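Local coordinates for protein PHB depolymerase (PDB 2D81) that depolymerises polyhydroxybutyrate by hydrolysing the ester links of this biopolyester, using a circularly permuted alpha/beta-hydrolase fold, at residues S196-M202 with V301-I306; L227-L231 with N282-D286; Q232-S236 with Q262-D266. All coordinates share one frame. Residue numbers count along the deposited sequence, not the author numbering.

Contact 1 (S196-M202 with V301-I306)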
# COMPACT_ATOMS: atom_id res chain seq x y z
N SER A 196 0.49 -11.83 -16.30
CA SER A 196 0.45 -12.13 -14.87
C SER A 196 0.72 -10.89 -14.03
O SER A 196 0.53 -10.91 -12.81
CB SER A 196 1.50 -13.20 -14.53
OG SER A 196 2.81 -12.70 -14.71
N TYR A 197 1.15 -9.81 -14.68
CA TYR A 197 1.43 -8.55 -13.98
C TYR A 197 0.21 -7.65 -13.98
O TYR A 197 0.22 -6.59 -13.36
CB TYR A 197 2.58 -7.81 -14.67
CG TYR A 197 3.89 -8.56 -14.75
CD1 TYR A 197 4.84 -8.23 -15.71
CD2 TYR A 197 4.18 -9.61 -13.87
CE1 TYR A 197 6.04 -8.92 -15.81
CE2 TYR A 197 5.39 -10.31 -13.96
CZ TYR A 197 6.31 -9.96 -14.94
OH TYR A 197 7.49 -10.66 -15.06
N GLY A 198 -0.84 -8.06 -14.69
CA GLY A 198 -1.99 -7.20 -14.87
C GLY A 198 -3.29 -7.81 -14.36
O GLY A 198 -3.35 -8.99 -14.03
N ALA A 199 -4.32 -6.98 -14.29
CA ALA A 199 -5.63 -7.42 -13.81
C ALA A 199 -6.66 -6.36 -14.17
O ALA A 199 -6.31 -5.23 -14.49
CB ALA A 199 -5.59 -7.62 -12.30
N ASN A 200 -7.93 -6.73 -14.11
CA ASN A 200 -8.99 -5.77 -14.33
C ASN A 200 -8.87 -4.70 -13.25
O ASN A 200 -8.52 -5.01 -12.11
CB ASN A 200 -10.35 -6.46 -14.27
CG ASN A 200 -11.41 -5.74 -15.07
OD1 ASN A 200 -11.22 -5.47 -16.26
ND2 ASN A 200 -12.53 -5.44 -14.44
N GLY A 201 -9.13 -3.45 -13.61
CA GLY A 201 -9.00 -2.36 -12.65
C GLY A 201 -7.58 -1.84 -12.53
O GLY A 201 -7.33 -0.91 -11.76
N MET A 202 -6.66 -2.44 -13.27
CA MET A 202 -5.28 -1.98 -13.31
C MET A 202 -4.89 -1.44 -14.68
O MET A 202 -5.34 -1.95 -15.71
CB MET A 202 -4.33 -3.11 -12.90
CG MET A 202 -4.44 -3.51 -11.43
SD MET A 202 -3.36 -4.89 -10.98
CE MET A 202 -1.76 -4.05 -10.87
N VAL A 301 -7.38 -11.05 -7.98
CA VAL A 301 -6.73 -10.76 -9.26
C VAL A 301 -5.72 -9.63 -9.16
O VAL A 301 -4.64 -9.71 -9.74
CB VAL A 301 -7.77 -10.45 -10.37
CG1 VAL A 301 -8.60 -11.69 -10.68
CG2 VAL A 301 -8.67 -9.30 -9.96
N GLN A 302 -6.05 -8.57 -8.42
CA GLN A 302 -5.11 -7.46 -8.29
C GLN A 302 -3.93 -7.82 -7.39
O GLN A 302 -2.78 -7.51 -7.72
CB GLN A 302 -5.81 -6.20 -7.77
CG GLN A 302 -6.98 -5.74 -8.63
CD GLN A 302 -7.42 -4.33 -8.31
OE1 GLN A 302 -7.33 -3.88 -7.16
NE2 GLN A 302 -7.90 -3.62 -9.32
N MET A 303 -4.19 -8.47 -6.26
CA MET A 303 -3.09 -8.89 -5.40
C MET A 303 -2.16 -9.85 -6.12
O MET A 303 -0.94 -9.77 -5.98
CB MET A 303 -3.61 -9.54 -4.11
CG MET A 303 -4.27 -8.57 -3.14
SD MET A 303 -4.17 -9.13 -1.43
CE MET A 303 -5.15 -10.63 -1.50
N ALA A 304 -2.73 -10.76 -6.90
CA ALA A 304 -1.93 -11.73 -7.65
C ALA A 304 -1.02 -11.03 -8.66
O ALA A 304 0.12 -11.46 -8.89
CB ALA A 304 -2.84 -12.73 -8.36
N ALA A 305 -1.53 -9.97 -9.27
CA ALA A 305 -0.75 -9.19 -10.24
C ALA A 305 0.42 -8.50 -9.55
O ALA A 305 1.56 -8.55 -10.03
CB ALA A 305 -1.64 -8.16 -10.92
N ILE A 306 0.14 -7.85 -8.43
CA ILE A 306 1.18 -7.18 -7.65
C ILE A 306 2.22 -8.18 -7.16
O ILE A 306 3.42 -7.92 -7.25
CB ILE A 306 0.56 -6.42 -6.46
CG1 ILE A 306 -0.37 -5.32 -6.99
CG2 ILE A 306 1.67 -5.80 -5.60
CD1 ILE A 306 -1.19 -4.62 -5.90
O HOH W 1 -4.53 -11.64 -12.17
O HOH W 2 -8.86 -1.07 -9.56

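Contact 2 (L227-L231 with N282-D286). With RB3 ((1R)-3-{[(1R)-3-methoxy-1-methyl-3-oxopropyl]oxy}-1-methyl-3-oxopropyl (3R)-3-hydroxybutanoate), chain C.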
# COMPACT_ATOMS: atom_id res chain seq x y z
N LEU A 227 1.47 1.86 -2.74
CA LEU A 227 0.18 1.86 -3.43
C LEU A 227 -0.58 3.18 -3.30
O LEU A 227 -0.95 3.58 -2.19
CB LEU A 227 -0.69 0.72 -2.91
CG LEU A 227 -0.12 -0.69 -3.08
CD1 LEU A 227 -1.01 -1.69 -2.35
CD2 LEU A 227 -0.02 -1.05 -4.56
N HIS A 228 -0.81 3.84 -4.43
CA HIS A 228 -1.61 5.07 -4.46
C HIS A 228 -3.05 4.79 -4.02
O HIS A 228 -3.50 3.63 -4.00
CB HIS A 228 -1.59 5.66 -5.87
CG HIS A 228 -2.32 4.84 -6.89
ND1 HIS A 228 -3.70 4.81 -6.98
CD2 HIS A 228 -1.87 4.00 -7.86
CE1 HIS A 228 -4.06 3.99 -7.95
NE2 HIS A 228 -2.97 3.49 -8.50
N GLY A 229 -3.78 5.85 -3.68
CA GLY A 229 -5.18 5.70 -3.30
C GLY A 229 -6.11 6.01 -4.45
O GLY A 229 -5.66 6.14 -5.59
N CYS A 230 -7.40 6.12 -4.19
CA CYS A 230 -8.34 6.49 -5.24
C CYS A 230 -7.97 7.88 -5.76
O CYS A 230 -7.48 8.72 -5.00
CB CYS A 230 -9.77 6.54 -4.73
SG CYS A 230 -10.47 5.13 -3.81
N LEU A 231 -8.22 8.12 -7.04
CA LEU A 231 -7.94 9.41 -7.68
C LEU A 231 -6.46 9.77 -7.66
O LEU A 231 -6.09 10.93 -7.87
CB LEU A 231 -8.76 10.52 -7.01
CG LEU A 231 -10.28 10.42 -7.17
CD1 LEU A 231 -10.96 11.53 -6.39
CD2 LEU A 231 -10.65 10.50 -8.64
N ASN A 282 -13.12 6.09 -9.67
CA ASN A 282 -12.00 6.79 -9.05
C ASN A 282 -10.67 6.03 -9.16
O ASN A 282 -9.63 6.54 -8.77
CB ASN A 282 -12.31 7.07 -7.58
CG ASN A 282 -13.46 8.06 -7.40
OD1 ASN A 282 -14.03 8.18 -6.32
ND2 ASN A 282 -13.78 8.78 -8.47
N GLY A 283 -10.72 4.82 -9.70
CA GLY A 283 -9.49 4.06 -9.88
C GLY A 283 -8.87 3.68 -8.55
O GLY A 283 -7.68 3.91 -8.31
N CYS A 284 -9.70 3.08 -7.70
CA CYS A 284 -9.27 2.61 -6.39
C CYS A 284 -8.74 1.18 -6.49
O CYS A 284 -9.11 0.45 -7.41
CB CYS A 284 -10.44 2.57 -5.42
SG CYS A 284 -11.48 4.04 -5.21
N TRP A 285 -7.93 0.77 -5.52
CA TRP A 285 -7.59 -0.64 -5.37
C TRP A 285 -8.76 -1.39 -4.76
O TRP A 285 -9.55 -0.81 -4.01
CB TRP A 285 -6.34 -0.81 -4.49
CG TRP A 285 -5.14 -0.19 -5.10
CD1 TRP A 285 -4.57 1.01 -4.79
CD2 TRP A 285 -4.38 -0.72 -6.19
NE1 TRP A 285 -3.51 1.27 -5.63
CE2 TRP A 285 -3.37 0.22 -6.50
CE3 TRP A 285 -4.46 -1.90 -6.95
CZ2 TRP A 285 -2.45 0.02 -7.53
CZ3 TRP A 285 -3.54 -2.10 -7.98
CH2 TRP A 285 -2.55 -1.14 -8.26
N ASP A 286 -8.87 -2.67 -5.09
CA ASP A 286 -10.07 -3.43 -4.76
C ASP A 286 -10.08 -3.96 -3.32
O ASP A 286 -9.45 -4.97 -3.02
CB ASP A 286 -10.22 -4.60 -5.74
CG ASP A 286 -11.55 -5.31 -5.60
OD1 ASP A 286 -12.40 -4.84 -4.81
OD2 ASP A 286 -11.74 -6.34 -6.28
O1M RB3 C . -12.43 8.54 -0.31
C1A RB3 C . -11.60 7.68 -0.67
O1A RB3 C . -11.12 7.57 -1.82
C2A RB3 C . -11.13 6.67 0.38
C3A RB3 C . -11.39 5.23 -0.06
C4A RB3 C . -10.92 4.29 1.04
O3A RB3 C . -12.80 5.05 -0.28
C1B RB3 C . -13.07 4.25 -1.34
O1B RB3 C . -12.23 3.43 -1.74
C2B RB3 C . -14.43 4.38 -2.03
C3B RB3 C . -14.77 3.20 -2.94
C4B RB3 C . -14.89 1.90 -2.14
O3B RB3 C . -16.02 3.46 -3.59
C1C RB3 C . -15.88 4.19 -4.73
O1C RB3 C . -15.01 5.06 -4.79
C2C RB3 C . -16.82 3.93 -5.90
C3C RB3 C . -17.62 5.19 -6.25
C4C RB3 C . -18.58 4.91 -7.41
O3C RB3 C . -18.35 5.62 -5.10

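Contact 3 (Q232-S236 with Q262-D266)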
# COMPACT_ATOMS: atom_id res chain seq x y z
N GLN A 232 -5.61 8.77 -7.42
CA GLN A 232 -4.17 8.99 -7.43
C GLN A 232 -3.40 8.11 -8.42
O GLN A 232 -2.18 8.08 -8.40
CB GLN A 232 -3.58 8.79 -6.03
CG GLN A 232 -3.99 9.86 -5.02
CD GLN A 232 -3.26 9.72 -3.69
OE1 GLN A 232 -2.82 10.70 -3.11
NE2 GLN A 232 -3.13 8.48 -3.22
N SER A 233 -4.12 7.40 -9.29
CA SER A 233 -3.44 6.62 -10.32
C SER A 233 -2.78 7.57 -11.30
O SER A 233 -3.11 8.75 -11.36
CB SER A 233 -4.43 5.72 -11.06
OG SER A 233 -5.31 6.48 -11.87
N TYR A 234 -1.84 7.04 -12.08
CA TYR A 234 -1.14 7.84 -13.08
C TYR A 234 -2.14 8.48 -14.03
O TYR A 234 -1.95 9.61 -14.49
CB TYR A 234 -0.17 6.97 -13.88
CG TYR A 234 0.77 7.75 -14.75
CD1 TYR A 234 1.97 8.26 -14.23
CD2 TYR A 234 0.47 8.01 -16.08
CE1 TYR A 234 2.83 9.00 -15.02
CE2 TYR A 234 1.33 8.76 -16.88
CZ TYR A 234 2.51 9.25 -16.35
OH TYR A 234 3.36 9.98 -17.14
N SER A 235 -3.21 7.75 -14.32
CA SER A 235 -4.29 8.25 -15.17
C SER A 235 -4.87 9.55 -14.62
O SER A 235 -5.30 10.43 -15.38
CB SER A 235 -5.40 7.19 -15.27
OG SER A 235 -6.48 7.66 -16.06
N SER A 236 -4.89 9.68 -13.30
CA SER A 236 -5.54 10.81 -12.65
C SER A 236 -4.60 11.99 -12.41
O SER A 236 -4.95 13.14 -12.69
CB SER A 236 -6.16 10.38 -11.32
OG SER A 236 -7.20 9.45 -11.51
N GLN A 262 -0.09 0.48 -10.77
CA GLN A 262 -1.08 1.51 -11.10
C GLN A 262 -2.47 0.94 -11.35
O GLN A 262 -2.63 0.02 -12.15
CB GLN A 262 -0.64 2.29 -12.35
CG GLN A 262 0.71 3.00 -12.23
CD GLN A 262 0.74 4.04 -11.12
OE1 GLN A 262 -0.18 4.83 -10.97
NE2 GLN A 262 1.82 4.03 -10.34
N ALA A 263 -3.46 1.49 -10.66
CA ALA A 263 -4.85 1.18 -10.97
C ALA A 263 -5.30 2.09 -12.11
O ALA A 263 -4.52 2.88 -12.64
CB ALA A 263 -5.73 1.38 -9.74
N ILE A 264 -6.57 1.98 -12.49
CA ILE A 264 -7.12 2.77 -13.59
C ILE A 264 -8.62 2.96 -13.38
O ILE A 264 -9.30 2.08 -12.86
CB ILE A 264 -6.88 2.06 -14.95
CG1 ILE A 264 -7.36 2.93 -16.12
CG2 ILE A 264 -7.61 0.73 -14.98
CD1 ILE A 264 -6.47 4.12 -16.41
N PRO A 265 -9.16 4.13 -13.75
CA PRO A 265 -10.60 4.31 -13.56
C PRO A 265 -11.36 3.24 -14.34
O PRO A 265 -10.98 2.86 -15.45
CB PRO A 265 -10.84 5.71 -14.11
CG PRO A 265 -9.58 6.42 -13.72
CD PRO A 265 -8.51 5.41 -14.09
N ASP A 266 -12.44 2.74 -13.73
CA ASP A 266 -13.29 1.72 -14.34
C ASP A 266 -14.74 2.10 -14.09
O ASP A 266 -15.24 1.98 -12.97
CB ASP A 266 -12.97 0.34 -13.74
CG ASP A 266 -13.99 -0.73 -14.12
OD1 ASP A 266 -14.73 -0.54 -15.11
OD2 ASP A 266 -14.04 -1.77 -13.43
O HOH W 3 0.15 6.96 -9.14
O HOH W 4 -3.32 4.86 -14.11

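Contact 1 (S196-M202 with V301-I306)
Start at S196, where the end of a 3-10 segment meets helix 301-314 through backbone: S196 O takes a CA-H...O contact from A305 CA at 3.3 Å. The CA-to-CB bond of Y197 points away from the helix, but Y197 O lies 3.4 Å from A305 CB, and the same oxygen accepts a hydrogen bond from Q309 one turn further along. The small A305 methyl lets the CA atoms of Y197 and A305 come within 4.4 Å. G198 O and V301 O share a bridging water, weakly held on the G198 side. A199 then points its CB at the helix, 3.4 Å from V301 O. From A199 to M202 the chain makes a type II turn, closed by M202 N to A199 O at 3.1 Å, with G201 at positive phi. Q302 NE2 donates to N200 O (3.2 Å) and reaches G201 O through a water, while Q302 OE1 is held by the D286 backbone. M202 finishes the run, SD 3.7 Å from A305 CB. The loop, between strands 187-192 and 205-210, thus lines one flank of helix 301-314, whose I306 rests on strand 221-227 and M303 on helix 20-31.

Contact 2 (L227-L231 with N282-D286)
A disulfide in the wall of the pocket that binds the hydroxybutyrate trimer ties these two loops together. C230 SG and C284 SG are 2.0 Å apart with chi3 of 108°, and the bridge touches the ligand: RB3 O1B sits 3.2 Å from C230 SG. N282 also lines the pocket. The loops run nearly antiparallel, 165° apart, and next to the disulfide L231 N donates to N282 O at 2.7 Å, so a backbone hydrogen bond and a covalent link fix the same end. G283 turns the second loop at positive phi. At the other end W285 lays its indole against the first loop: NE1 makes a weak hydrogen bond to H228 O (2.9 Å), and L227 CD2 packs over a ring face, 4.0 Å from CZ2. The H228 ring meets the indole obliquely, planes at 42°, and is itself pinned by ND1 to G229 O (2.7 Å) and by NE2 to the backbone of A263. S20, at the start of helix 20-31, touches both cysteines. The His-Gly pair just after the central parallel strand 221-227 resembles the loop that in many lipases of this fold contributes to the oxyanion hole, and may do so here.

Contact 3 (Q232-S236 with Q262-D266)
Q262 and S233 bury the most surface here, followed by S235. Q262 folds its side chain, chi1 and chi2 both m, so that OE1 comes 3.0 Å from Y234 N and accepts its hydrogen bond. The same OE1 takes a second bond from a water (2.8 Å), which also donates to Q232 O at 2.7 Å. The amide's other end is occupied too, since Q262 NE2 donates to the Y260 carbonyl. S233 points its CB at the opposing loop, 3.3 Å from A263 O, and its side chain touches H228. It stands at the N-cap of the short helix 234-237, whose first turn is marked by S236 N to S233 O at 2.8 Å. Amide hydrogens at the start of a helix have no carbonyl of a preceding turn to bond to, and the 262-266 loop deals with two of them: Y234 N through Q262 OE1, and S235 N through a water 2.9 Å away that donates to A263 O at 2.7 Å. In the alpha/beta-hydrolase sheet the two segments follow the neighbouring parallel strands 221-227 and 256-260, so the contact joins the loops at the C-terminal ends of those strands. S235 works by packing: its CB lies 3.4 Å from I264 CD1, and its OG 3.6 Å from P265 CD. The ring of Y234 stacks on that of Y207.

Contact 2 is the buried one of the three and the one that touches the ligand; contacts 1 and 3 are partly buried, with two and one exposed residues respectively. Their chemistry follows suit: a covalent bridge and aromatic packing in contact 2, a helix flank met by small side chains and carbonyls in contact 1, and a solvated helix start in contact 3. Contacts 2 and 3 divide the 227-236 run that follows strand 221-227, and helix 301-314 of contact 1 packs on that same strand. Along the chain, contact 1 encloses contact 2, which encloses contact 3. A probable hydrogen bond joins each pair, that between contacts 1 and 3 running from I264 N to G201 O (3.1 Å).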